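Local coordinates for hypothetical protein PH0730 (Pyrococcus horikoshii, PDB 2P8T) that is of unknown function but may bind ATP and act in a role related to aminoacyl-tRNA ligases, pairing a winged-helix domain with an alpha+beta domain, at residues T49-L54 with D58-K63; V17-A22 with L40-G45; K74-K79 with T192-E197; I118-K123 with A175-I180. All coordinates share one frame; numbering follows the deposited sequence.

Overall arrangement
Interactions 1 and 2 lie in the N-terminal winged-helix domain and share helix 44-56. Their centres are about 13 Å apart, and Leu50 packs on Val20 and Asp19. Interaction 3 brings the C-terminal helix 193-196 back onto helix 71-81, about 14 Å from interaction 1 between centres. Interaction 4 belongs to the other domain, where helix 172-187 lies beside the five-stranded antiparallel sheet. Its centre is about 25 Å from that of interaction 1, but it touches interaction 2 through a Lys177-Asp19 salt bridge. Along the chain, interaction 2 closes first, then interaction 1. Both segments of interaction 4 fall between those of interaction 3. Helix 17-26 thus packs on the other domain.

Interaction 1: residues T49-L54 with D58-K63; sequences TLLRKL and DIIRSK
Leu54 meets both Ile59 and Ile60 where helix 44-56 turns into strand 60-62. The polar part of the contact is all backbone. Leu54 O accepts the amide of Ile59 at 2.9 Å from N to O, with an N-H...O angle of 163°. The donor lies 24° out of the carbonyl plane. Ile60 N adds a second, weak bond, 3.5 Å to Leu54 O. Asp58, with positive phi, makes the turn, and the helix ends in a Schellman motif.

Leu54 and Ile60 carry most of the apolar part. Ile60 CG1 lies between the backbone N and the carbonyl carbon (chi1 71°), which sends the longer branch onto the helix. Ile60 CG1 sits 3.7 Å from Leu54 CB. Ile60 CD1 goes on to Leu51, at 3.8 Å from Leu51 CD2 and 3.6 Å from Leu51 O, and these two side chains cross at about a right angle. Leu54 CD2 meets Ile59 CG2 at 3.9 Å, the side chains crossing at a slant. An alanine in place of Ile60 would probably open a gap beside Leu51 and Leu54, since CG1 and CD1 make most of these touches.

A charged pair lies at the outer side. Arg61 NH2 is 3.6 Å from Asp58 OD1, which sits above a face of the guanidinium, so charge alone joins them. Val23 of helix 17-26 also touches Leu54, while His67 touches Leu51 and Ile60. Helix 44-56 followed by the antiparallel hairpin 60-62/67-69 matches the layout of a winged helix-turn-helix domain, in which helix 44-56 would correspond to the recognition helix of DNA-binding relatives.

Interaction 2: residues V17-A22 with L40-G45; sequences VEDVLA and LELGEG
Asp19 and Leu42 approach from opposite directions, carboxylate against methyl groups. Asp19 CG is anti to the carbonyl carbon (chi1 -63°), and this carries the carboxylate out to Leu42. Its OD1 comes within 3.1 Å of Leu42 CD1, and its CG is 3.6 Å from Leu42 CD2. Leu42 has an unusual first torsion (chi1 -101°), away from any staggered position, and spreads both methyls over the acid. Leu40 has the commoner shape, with CD2 directed at helix 17-26. There Leu40 CD2 meets Ala22 CB at 3.5 Å, which is tight for two carbons.

No hydrogen bond crosses between the segments. The carboxylate finds its partners elsewhere: Asp19 OD1 forms a salt bridge with Lys177, and OD2 accepts from the backbone N of Thr16, just before the helix. An alanine at Asp19 would probably leave the Lys177 ammonium without its mate and take away the surface that Leu42 rests on.

The contact joins the first helix of the winged-helix domain to the turn between helices 33-40 and 44-56. Leu50 of helix 44-56 touches Asp19, and Val47 touches Leu42. Ile180 of helix 172-187 also packs on Ala22.

Interaction 3: residues K74-K79 with T192-E197; sequences KEIRDK and TPEILE
Thr192, whose CG2 methyl loosely faces Ile76, has a carbonyl oxygen gripped by two amides. Ile195 N reaches Thr192 O at 3.1 Å, and Leu196 N adds a weak bond at 3.4 Å. The side chain of Thr192 also serves the start of helix 193-196. Its OG1 accepts from Glu194 N at 3.2 Å, the N-cap bond.

Ile76 uses both branches in the contact. Ile76 CG2 touches the end of Ile195, 3.7 Å from Ile195 CG1 and from Ile195 CD1, and the side chains cross at a slant. The other branch, with CG1 anti to the carbonyl carbon (chi1 -73°), swings to Glu194. Ile76 CD1 comes 3.4 Å from Glu194 OE1 and 3.8 Å from Glu194 CB. The chain of Glu194 runs extended beyond CG and brings OE1 to the isoleucine. No hydrogen bond crosses between the segments; apart from that carboxylate oxygen, the touching atoms are carbons.

Ile76 also touches Ile24 of helix 17-26 and Ile59. Ile195 packs on Val17, Val20 and Leu21 of helix 17-26 and on Leu80 of helix 71-81. The short C-terminal helix thus lies against two helices, 17-26 and 71-81.

Interaction 4: residues I118-K123 with A175-I180; sequences IKFDAK and ALKSAI
The Phe120 ring presents an edge to Lys177. Lys177 CG lies near the ring plane, 3.7 Å from both CE2 and CD2 of Phe120, and the two side chains cross at about a right angle. Lys177 CG is anti to the backbone N (chi1 -163°), and the chain stays extended until it bends at chi4. Lys177 NZ is 3.8 Å from Phe120 CE2. The charge of that ammonium is met by Asp19 of helix 17-26. The ring of His181 stacks with Phe120, and Glu18 touches the ring too.

Phe120 is the first residue past helix 110-119. A Schellman motif closes that helix, with Asp121 at positive phi, Asp121 N bonded to Ile118 O and Ala122 N bonded to Ala117 O. This turn lays the chain against helix 172-187, which packs on strands 95-102 and 163-168 of the antiparallel sheet.

Ser178 packs against the turn. Its CB is 3.6 Å from Phe120 O and 3.7 Å from Ala122 CB. Its hydroxyl lies between the backbone N and the carbonyl carbon (chi1 58°), and Ala122 CB comes 3.5 Å from Ser178 OG. No hydrogen bond links the two segments. Ser178 OG turns back to its own helix, where Lys174 O is its strongest polar partner.

Interaction 1: residues T49-L54 with D58-K63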
loop_
_atom_site.group_PDB
_atom_site.type_symbol
_atom_site.label_atom_id
_atom_site.label_comp_id
_atom_site.label_asym_id
_atom_site.label_seq_id
_atom_site.Cartn_x
_atom_site.Cartn_y
_atom_site.Cartn_z
ATOM N N THR A 49 -1.408 19.135 8.088
ATOM C CA THR A 49 -0.734 18.757 9.313
ATOM C C THR A 49 0.253 17.621 9.068
ATOM O O THR A 49 1.375 17.649 9.566
ATOM C CB THR A 49 -1.752 18.350 10.401
ATOM O OG1 THR A 49 -2.586 19.486 10.695
ATOM C CG2 THR A 49 -1.047 17.920 11.645
ATOM N N LEU A 50 -0.188 16.633 8.299
ATOM C CA LEU A 50 0.673 15.531 7.900
ATOM C C LEU A 50 1.926 16.037 7.179
ATOM O O LEU A 50 3.026 15.650 7.565
ATOM C CB LEU A 50 -0.105 14.517 7.042
ATOM C CG LEU A 50 0.693 13.405 6.372
ATOM C CD1 LEU A 50 1.541 12.643 7.358
ATOM C CD2 LEU A 50 -0.295 12.483 5.646
ATOM N N LEU A 51 1.765 16.909 6.182
ATOM C CA LEU A 51 2.913 17.445 5.416
ATOM C C LEU A 51 3.825 18.316 6.276
ATOM O O LEU A 51 5.055 18.283 6.142
ATOM C CB LEU A 51 2.457 18.187 4.160
ATOM C CG LEU A 51 1.735 17.359 3.086
ATOM C CD1 LEU A 51 1.376 18.229 1.920
ATOM C CD2 LEU A 51 2.577 16.182 2.607
ATOM N N ARG A 52 3.229 19.073 7.197
ATOM C CA ARG A 52 4.046 19.823 8.142
ATOM C C ARG A 52 4.856 18.915 9.049
ATOM O O ARG A 52 6.037 19.166 9.262
ATOM C CB ARG A 52 3.233 20.852 8.927
ATOM C CG ARG A 52 3.259 22.252 8.313
ATOM C CD ARG A 52 3.608 22.226 6.823
ATOM N NE ARG A 52 2.886 23.222 6.036
ATOM C CZ ARG A 52 1.871 22.929 5.227
ATOM N NH1 ARG A 52 1.457 21.673 5.114
ATOM N NH2 ARG A 52 1.273 23.897 4.542
ATOM N N LYS A 53 4.253 17.842 9.569
ATOM C CA LYS A 53 5.025 16.934 10.403
ATOM C C LYS A 53 6.155 16.314 9.595
ATOM O O LYS A 53 7.279 16.236 10.073
ATOM C CB LYS A 53 4.154 15.828 11.023
ATOM C CG LYS A 53 4.884 15.010 12.084
ATOM C CD LYS A 53 5.114 15.821 13.354
ATOM C CE LYS A 53 5.787 14.967 14.421
ATOM N NZ LYS A 53 5.936 15.776 15.666
ATOM N N LEU A 54 5.846 15.884 8.371
ATOM C CA LEU A 54 6.899 15.327 7.499
ATOM C C LEU A 54 8.012 16.345 7.260
ATOM O O LEU A 54 9.189 15.988 7.329
ATOM C CB LEU A 54 6.312 14.829 6.180
ATOM C CG LEU A 54 5.426 13.595 6.307
ATOM C CD1 LEU A 54 4.771 13.338 4.982
ATOM C CD2 LEU A 54 6.217 12.357 6.769
ATOM N N ASP A 58 12.159 16.364 8.561
ATOM C CA ASP A 58 13.136 16.370 7.444
ATOM C C ASP A 58 12.930 15.149 6.547
ATOM O O ASP A 58 13.895 14.555 6.041
ATOM C CB ASP A 58 14.581 16.414 7.948
ATOM C CG ASP A 58 15.596 16.634 6.813
ATOM O OD1 ASP A 58 15.258 17.360 5.854
ATOM O OD2 ASP A 58 16.713 16.055 6.888
ATOM N N ILE A 59 11.669 14.771 6.375
ATOM C CA ILE A 59 11.341 13.641 5.519
ATOM C C ILE A 59 10.961 14.141 4.147
ATOM O O ILE A 59 11.263 13.496 3.143
ATOM C CB ILE A 59 10.264 12.736 6.145
ATOM C CG1 ILE A 59 10.872 12.020 7.359
ATOM C CG2 ILE A 59 9.734 11.711 5.145
ATOM C CD1 ILE A 59 9.833 11.250 8.223
ATOM N N ILE A 60 10.318 15.298 4.112
ATOM C CA ILE A 60 10.012 15.989 2.857
ATOM C C ILE A 60 10.454 17.451 2.898
ATOM O O ILE A 60 10.697 18.016 3.971
ATOM C CB ILE A 60 8.509 15.942 2.484
ATOM C CG1 ILE A 60 7.669 16.825 3.431
ATOM C CG2 ILE A 60 7.992 14.494 2.401
ATOM C CD1 ILE A 60 6.231 16.935 3.030
ATOM N N ARG A 61 10.579 18.037 1.715
ATOM C CA ARG A 61 10.824 19.464 1.565
ATOM C C ARG A 61 9.917 19.964 0.458
ATOM O O ARG A 61 9.489 19.179 -0.388
ATOM C CB ARG A 61 12.303 19.747 1.247
ATOM C CG ARG A 61 13.249 19.745 2.468
ATOM C CD ARG A 61 13.093 21.024 3.308
ATOM N NE ARG A 61 13.797 20.997 4.597
ATOM C CZ ARG A 61 13.297 20.484 5.726
ATOM N NH1 ARG A 61 12.101 19.896 5.734
ATOM N NH2 ARG A 61 14.005 20.543 6.850
ATOM N N SER A 62 9.604 21.263 0.480
ATOM C CA SER A 62 8.690 21.867 -0.492
ATOM C C SER A 62 9.414 22.801 -1.460
ATOM O O SER A 62 10.281 23.573 -1.047
ATOM C CB SER A 62 7.577 22.633 0.215
ATOM O OG SER A 62 6.818 23.384 -0.716
ATOM N N LYS A 63 9.039 22.709 -2.741
ATOM C CA LYS A 63 9.626 23.508 -3.838
ATOM C C LYS A 63 11.148 23.459 -3.895
ATOM O O LYS A 63 11.734 22.378 -3.981
ATOM C CB LYS A 63 9.138 24.963 -3.799
ATOM C CG LYS A 63 7.900 25.233 -4.651
ATOM C CD LYS A 63 8.219 25.027 -6.127
ATOM C CE LYS A 63 7.029 24.448 -6.868
ATOM N NZ LYS A 63 7.503 23.429 -7.843
#

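Interaction 2: residues V17-A22 with L40-G45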
loop_
_atom_site.group_PDB
_atom_site.type_symbol
_atom_site.label_atom_id
_atom_site.label_comp_id
_atom_site.label_asym_id
_atom_site.label_seq_id
_atom_site.Cartn_x
_atom_site.Cartn_y
_atom_site.Cartn_z
ATOM N N VAL A 17 -1.080 6.057 10.443
ATOM C CA VAL A 17 0.169 5.492 9.903
ATOM C C VAL A 17 -0.022 5.087 8.427
ATOM O O VAL A 17 0.903 5.202 7.620
ATOM C CB VAL A 17 0.721 4.322 10.778
ATOM C CG1 VAL A 17 -0.205 3.113 10.729
ATOM C CG2 VAL A 17 2.131 3.928 10.374
ATOM N N GLU A 18 -1.239 4.672 8.065
ATOM C CA GLU A 18 -1.510 4.269 6.694
ATOM C C GLU A 18 -1.443 5.478 5.788
ATOM O O GLU A 18 -1.004 5.370 4.661
ATOM C CB GLU A 18 -2.874 3.564 6.564
ATOM C CG GLU A 18 -2.897 2.157 7.155
ATOM C CD GLU A 18 -3.216 2.115 8.632
ATOM O OE1 GLU A 18 -3.503 3.188 9.210
ATOM O OE2 GLU A 18 -3.198 1.001 9.210
ATOM N N ASP A 19 -1.884 6.641 6.287
ATOM C CA ASP A 19 -1.753 7.878 5.528
ATOM C C ASP A 19 -0.277 8.265 5.365
ATOM O O ASP A 19 0.120 8.718 4.302
ATOM C CB ASP A 19 -2.516 9.034 6.206
ATOM C CG ASP A 19 -4.015 8.793 6.292
ATOM O OD1 ASP A 19 -4.634 8.339 5.287
ATOM O OD2 ASP A 19 -4.580 9.075 7.370
ATOM N N VAL A 20 0.521 8.106 6.418
ATOM C CA VAL A 20 1.967 8.394 6.350
ATOM C C VAL A 20 2.564 7.488 5.282
ATOM O O VAL A 20 3.197 7.976 4.333
ATOM C CB VAL A 20 2.692 8.163 7.695
ATOM C CG1 VAL A 20 4.220 8.406 7.569
ATOM C CG2 VAL A 20 2.078 9.032 8.820
ATOM N N LEU A 21 2.307 6.184 5.396
ATOM C CA LEU A 21 2.861 5.237 4.409
ATOM C C LEU A 21 2.431 5.583 2.987
ATOM O O LEU A 21 3.261 5.591 2.074
ATOM C CB LEU A 21 2.524 3.783 4.755
ATOM C CG LEU A 21 3.104 3.217 6.058
ATOM C CD1 LEU A 21 2.361 1.979 6.526
ATOM C CD2 LEU A 21 4.592 2.956 5.903
ATOM N N ALA A 22 1.144 5.910 2.802
ATOM C CA ALA A 22 0.621 6.308 1.500
ATOM C C ALA A 22 1.350 7.502 0.895
ATOM O O ALA A 22 1.687 7.483 -0.293
ATOM C CB ALA A 22 -0.891 6.572 1.561
ATOM N N LEU A 40 -5.314 10.728 -1.566
ATOM C CA LEU A 40 -5.469 10.114 -0.245
ATOM C C LEU A 40 -6.919 10.130 0.219
ATOM O O LEU A 40 -7.314 9.315 1.054
ATOM C CB LEU A 40 -4.634 10.846 0.804
ATOM C CG LEU A 40 -3.112 10.980 0.773
ATOM C CD1 LEU A 40 -2.701 11.903 1.912
ATOM C CD2 LEU A 40 -2.430 9.636 0.908
ATOM N N GLU A 41 -7.696 11.076 -0.313
ATOM C CA GLU A 41 -9.065 11.336 0.139
ATOM C C GLU A 41 -9.025 11.767 1.609
ATOM O O GLU A 41 -9.756 11.231 2.448
ATOM C CB GLU A 41 -9.959 10.098 -0.059
ATOM C CG GLU A 41 -11.259 10.342 -0.810
ATOM C CD GLU A 41 -11.770 9.087 -1.522
ATOM O OE1 GLU A 41 -12.255 8.157 -0.845
ATOM O OE2 GLU A 41 -11.684 9.038 -2.767
ATOM N N LEU A 42 -8.146 12.722 1.905
ATOM C CA LEU A 42 -7.993 13.276 3.253
ATOM C C LEU A 42 -8.334 14.761 3.288
ATOM O O LEU A 42 -8.113 15.481 2.310
ATOM C CB LEU A 42 -6.561 13.085 3.760
ATOM C CG LEU A 42 -6.244 11.948 4.732
ATOM C CD1 LEU A 42 -6.412 10.605 4.048
ATOM C CD2 LEU A 42 -4.823 12.112 5.289
ATOM N N GLY A 43 -8.853 15.209 4.428
ATOM C CA GLY A 43 -9.204 16.616 4.633
ATOM C C GLY A 43 -8.022 17.555 4.483
ATOM O O GLY A 43 -6.869 17.145 4.660
ATOM N N GLU A 44 -8.303 18.816 4.151
ATOM C CA GLU A 44 -7.246 19.816 3.985
ATOM C C GLU A 44 -6.447 20.018 5.277
ATOM O O GLU A 44 -5.224 20.105 5.244
ATOM C CB GLU A 44 -7.814 21.149 3.492
ATOM C CG GLU A 44 -6.727 22.100 2.977
ATOM C CD GLU A 44 -7.271 23.429 2.486
ATOM O OE1 GLU A 44 -8.177 23.994 3.147
ATOM O OE2 GLU A 44 -6.774 23.917 1.440
ATOM N N GLY A 45 -7.145 20.074 6.409
ATOM C CA GLY A 45 -6.496 20.218 7.709
ATOM C C GLY A 45 -5.568 19.055 7.996
ATOM O O GLY A 45 -4.441 19.249 8.445
#

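Interaction 3: residues K74-K79 with T192-E197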
loop_
_atom_site.group_PDB
_atom_site.type_symbol
_atom_site.label_atom_id
_atom_site.label_comp_id
_atom_site.label_asym_id
_atom_site.label_seq_id
_atom_site.Cartn_x
_atom_site.Cartn_y
_atom_site.Cartn_z
ATOM N N LYS A 74 13.993 9.529 1.149
ATOM C CA LYS A 74 14.395 8.512 0.170
ATOM C C LYS A 74 14.925 7.220 0.800
ATOM O O LYS A 74 14.659 6.125 0.282
ATOM C CB LYS A 74 15.454 9.090 -0.786
ATOM C CG LYS A 74 15.941 8.098 -1.843
ATOM C CD LYS A 74 14.892 7.931 -2.960
ATOM C CE LYS A 74 15.501 7.302 -4.210
ATOM N NZ LYS A 74 15.868 5.889 -4.002
ATOM N N GLU A 75 15.676 7.336 1.893
ATOM C CA GLU A 75 16.203 6.167 2.586
ATOM C C GLU A 75 15.025 5.404 3.193
ATOM O O GLU A 75 14.998 4.174 3.198
ATOM C CB GLU A 75 17.192 6.542 3.695
ATOM C CG GLU A 75 18.518 7.143 3.213
ATOM C CD GLU A 75 19.422 7.559 4.360
ATOM O OE1 GLU A 75 18.905 8.083 5.382
ATOM O OE2 GLU A 75 20.656 7.377 4.240
ATOM N N ILE A 76 14.049 6.148 3.702
ATOM C CA ILE A 76 12.846 5.515 4.245
ATOM C C ILE A 76 12.062 4.761 3.173
ATOM O O ILE A 76 11.700 3.606 3.381
ATOM C CB ILE A 76 11.943 6.526 4.984
ATOM C CG1 ILE A 76 12.586 6.898 6.319
ATOM C CG2 ILE A 76 10.547 5.920 5.240
ATOM C CD1 ILE A 76 11.979 8.174 6.978
ATOM N N ARG A 77 11.809 5.416 2.040
ATOM C CA ARG A 77 11.112 4.794 0.911
ATOM C C ARG A 77 11.846 3.561 0.385
ATOM O O ARG A 77 11.221 2.549 0.045
ATOM C CB ARG A 77 10.940 5.790 -0.231
ATOM C CG ARG A 77 9.780 5.429 -1.165
ATOM C CD ARG A 77 9.586 6.426 -2.317
ATOM N NE ARG A 77 8.315 6.140 -2.996
ATOM C CZ ARG A 77 8.140 5.133 -3.860
ATOM N NH1 ARG A 77 9.159 4.354 -4.181
ATOM N NH2 ARG A 77 6.958 4.910 -4.412
ATOM N N ASP A 78 13.173 3.650 0.299
ATOM C CA ASP A 78 13.961 2.506 -0.172
ATOM C C ASP A 78 13.797 1.315 0.754
ATOM O O ASP A 78 13.629 0.171 0.303
ATOM C CB ASP A 78 15.441 2.875 -0.341
ATOM C CG ASP A 78 15.682 3.818 -1.498
ATOM O OD1 ASP A 78 14.770 4.030 -2.327
ATOM O OD2 ASP A 78 16.809 4.352 -1.590
ATOM N N LYS A 79 13.814 1.591 2.052
ATOM C CA LYS A 79 13.513 0.593 3.050
ATOM C C LYS A 79 12.098 -0.003 2.878
ATOM O O LYS A 79 11.933 -1.199 3.026
ATOM C CB LYS A 79 13.715 1.162 4.449
ATOM C CG LYS A 79 15.200 1.348 4.823
ATOM C CD LYS A 79 15.383 2.196 6.092
ATOM C CE LYS A 79 16.834 2.666 6.237
ATOM N NZ LYS A 79 17.776 1.493 6.310
ATOM N N THR A 192 9.878 0.958 10.104
ATOM C CA THR A 192 10.920 1.768 10.778
ATOM C C THR A 192 10.321 2.724 11.814
ATOM O O THR A 192 9.235 3.276 11.587
ATOM C CB THR A 192 11.808 2.567 9.758
ATOM O OG1 THR A 192 12.707 3.448 10.460
ATOM C CG2 THR A 192 10.963 3.415 8.852
ATOM N N PRO A 193 11.019 2.925 12.953
ATOM C CA PRO A 193 10.554 3.930 13.921
ATOM C C PRO A 193 10.430 5.341 13.336
ATOM O O PRO A 193 9.612 6.128 13.812
ATOM C CB PRO A 193 11.629 3.908 15.006
ATOM C CG PRO A 193 12.285 2.549 14.874
ATOM C CD PRO A 193 12.245 2.244 13.409
ATOM N N GLU A 194 11.234 5.651 12.316
ATOM C CA GLU A 194 11.200 6.958 11.681
ATOM C C GLU A 194 9.830 7.253 11.083
ATOM O O GLU A 194 9.417 8.400 11.030
ATOM C CB GLU A 194 12.290 7.080 10.607
ATOM C CG GLU A 194 13.690 6.770 11.124
ATOM C CD GLU A 194 14.802 7.409 10.299
ATOM O OE1 GLU A 194 14.651 7.555 9.069
ATOM O OE2 GLU A 194 15.845 7.770 10.895
ATOM N N ILE A 195 9.134 6.209 10.631
ATOM C CA ILE A 195 7.769 6.352 10.130
ATOM C C ILE A 195 6.784 6.496 11.293
ATOM O O ILE A 195 5.908 7.362 11.280
ATOM C CB ILE A 195 7.365 5.160 9.228
ATOM C CG1 ILE A 195 8.130 5.213 7.899
ATOM C CG2 ILE A 195 5.835 5.141 8.963
ATOM C CD1 ILE A 195 7.869 4.014 6.978
ATOM N N LEU A 196 6.925 5.634 12.286
ATOM C CA LEU A 196 6.070 5.686 13.479
ATOM C C LEU A 196 6.161 7.046 14.174
ATOM O O LEU A 196 5.176 7.509 14.759
ATOM C CB LEU A 196 6.450 4.571 14.452
ATOM C CG LEU A 196 6.341 3.124 13.952
ATOM C CD1 LEU A 196 6.901 2.142 14.997
ATOM C CD2 LEU A 196 4.896 2.769 13.575
ATOM N N GLU A 197 7.329 7.696 14.089
ATOM C CA GLU A 197 7.532 9.039 14.669
ATOM C C GLU A 197 6.581 10.107 14.101
ATOM O O GLU A 197 6.346 11.143 14.723
ATOM C CB GLU A 197 8.987 9.491 14.468
ATOM C CG GLU A 197 9.507 10.425 15.558
ATOM C CD GLU A 197 10.984 10.799 15.420
ATOM O OE1 GLU A 197 11.673 10.344 14.463
ATOM O OE2 GLU A 197 11.458 11.561 16.299
#

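Interaction 4: residues I118-K123 with A175-I180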
loop_
_atom_site.group_PDB
_atom_site.type_symbol
_atom_site.label_atom_id
_atom_site.label_comp_id
_atom_site.label_asym_id
_atom_site.label_seq_id
_atom_site.Cartn_x
_atom_site.Cartn_y
_atom_site.Cartn_z
ATOM N N ILE A 118 -11.849 -4.642 4.523
ATOM C CA ILE A 118 -13.218 -4.127 4.397
ATOM C C ILE A 118 -13.548 -3.102 5.515
ATOM O O ILE A 118 -14.235 -2.094 5.257
ATOM C CB ILE A 118 -14.252 -5.283 4.273
ATOM C CG1 ILE A 118 -14.034 -6.039 2.944
ATOM C CG2 ILE A 118 -15.687 -4.739 4.288
ATOM C CD1 ILE A 118 -14.752 -7.370 2.853
ATOM N N LYS A 119 -13.036 -3.339 6.724
ATOM C CA LYS A 119 -13.123 -2.347 7.820
ATOM C C LYS A 119 -12.480 -1.010 7.442
ATOM O O LYS A 119 -12.947 0.044 7.865
ATOM C CB LYS A 119 -12.491 -2.876 9.115
ATOM C CG LYS A 119 -13.316 -3.895 9.852
ATOM C CD LYS A 119 -12.626 -4.292 11.136
ATOM C CE LYS A 119 -13.274 -5.509 11.740
ATOM N NZ LYS A 119 -12.649 -5.836 13.050
ATOM N N PHE A 120 -11.415 -1.070 6.640
ATOM C CA PHE A 120 -10.732 0.120 6.083
ATOM C C PHE A 120 -11.298 0.556 4.728
ATOM O O PHE A 120 -10.598 1.141 3.897
ATOM C CB PHE A 120 -9.225 -0.144 5.987
ATOM C CG PHE A 120 -8.373 0.752 6.863
ATOM C CD1 PHE A 120 -8.333 0.575 8.241
ATOM C CD2 PHE A 120 -7.578 1.746 6.289
ATOM C CE1 PHE A 120 -7.530 1.387 9.042
ATOM C CE2 PHE A 120 -6.761 2.569 7.088
ATOM C CZ PHE A 120 -6.745 2.388 8.458
ATOM N N ASP A 121 -12.577 0.261 4.517
ATOM C CA ASP A 121 -13.374 0.780 3.401
ATOM C C ASP A 121 -13.106 0.155 2.024
ATOM O O ASP A 121 -13.475 0.728 1.019
ATOM C CB ASP A 121 -13.331 2.318 3.356
ATOM C CG ASP A 121 -14.008 2.956 4.573
ATOM O OD1 ASP A 121 -15.164 2.585 4.884
ATOM O OD2 ASP A 121 -13.377 3.797 5.246
ATOM N N ALA A 122 -12.492 -1.026 1.999
ATOM C CA ALA A 122 -12.412 -1.839 0.774
ATOM C C ALA A 122 -13.784 -2.429 0.501
ATOM O O ALA A 122 -14.521 -2.725 1.441
ATOM C CB ALA A 122 -11.383 -2.979 0.956
ATOM N N LYS A 123 -14.106 -2.626 -0.777
ATOM C CA LYS A 123 -15.304 -3.383 -1.172
ATOM C C LYS A 123 -15.009 -4.869 -1.098
ATOM O O LYS A 123 -15.872 -5.662 -0.764
ATOM C CB LYS A 123 -15.767 -2.976 -2.571
ATOM C CG LYS A 123 -16.898 -3.826 -3.129
ATOM C CD LYS A 123 -17.538 -3.125 -4.319
ATOM C CE LYS A 123 -18.519 -2.032 -3.888
ATOM N NZ LYS A 123 -19.956 -2.383 -4.155
ATOM N N ALA A 175 -9.103 2.001 -2.095
ATOM C CA ALA A 175 -8.308 0.798 -2.442
ATOM C C ALA A 175 -6.867 0.923 -1.930
ATOM O O ALA A 175 -6.296 -0.029 -1.388
ATOM C CB ALA A 175 -8.319 0.545 -3.971
ATOM N N LEU A 176 -6.272 2.095 -2.129
ATOM C CA LEU A 176 -4.892 2.313 -1.704
ATOM C C LEU A 176 -4.767 2.209 -0.193
ATOM O O LEU A 176 -3.897 1.494 0.315
ATOM C CB LEU A 176 -4.361 3.669 -2.181
ATOM C CG LEU A 176 -2.880 3.922 -1.835
ATOM C CD1 LEU A 176 -1.972 2.780 -2.285
ATOM C CD2 LEU A 176 -2.421 5.251 -2.437
ATOM N N LYS A 177 -5.637 2.928 0.515
ATOM C CA LYS A 177 -5.611 2.969 1.977
ATOM C C LYS A 177 -5.823 1.584 2.591
ATOM O O LYS A 177 -5.107 1.188 3.520
ATOM C CB LYS A 177 -6.669 3.972 2.491
ATOM C CG LYS A 177 -6.495 4.441 3.959
ATOM C CD LYS A 177 -7.257 5.767 4.216
ATOM C CE LYS A 177 -7.534 6.023 5.708
ATOM N NZ LYS A 177 -6.261 6.244 6.503
ATOM N N SER A 178 -6.792 0.841 2.064
ATOM C CA SER A 178 -7.086 -0.483 2.600
ATOM C C SER A 178 -5.957 -1.476 2.302
ATOM O O SER A 178 -5.616 -2.304 3.158
ATOM C CB SER A 178 -8.429 -1.011 2.083
ATOM O OG SER A 178 -8.480 -1.071 0.658
ATOM N N ALA A 179 -5.374 -1.393 1.106
ATOM C CA ALA A 179 -4.221 -2.270 0.777
ATOM C C ALA A 179 -3.036 -1.981 1.716
ATOM O O ALA A 179 -2.393 -2.906 2.228
ATOM C CB ALA A 179 -3.820 -2.097 -0.699
ATOM N N ILE A 180 -2.762 -0.698 1.959
ATOM C CA ILE A 180 -1.689 -0.310 2.875
ATOM C C ILE A 180 -2.003 -0.789 4.296
ATOM O O ILE A 180 -1.126 -1.252 5.007
ATOM C CB ILE A 180 -1.377 1.209 2.796
ATOM C CG1 ILE A 180 -0.786 1.524 1.422
ATOM C CG2 ILE A 180 -0.377 1.622 3.920
ATOM C CD1 ILE A 180 -0.631 3.001 1.103
#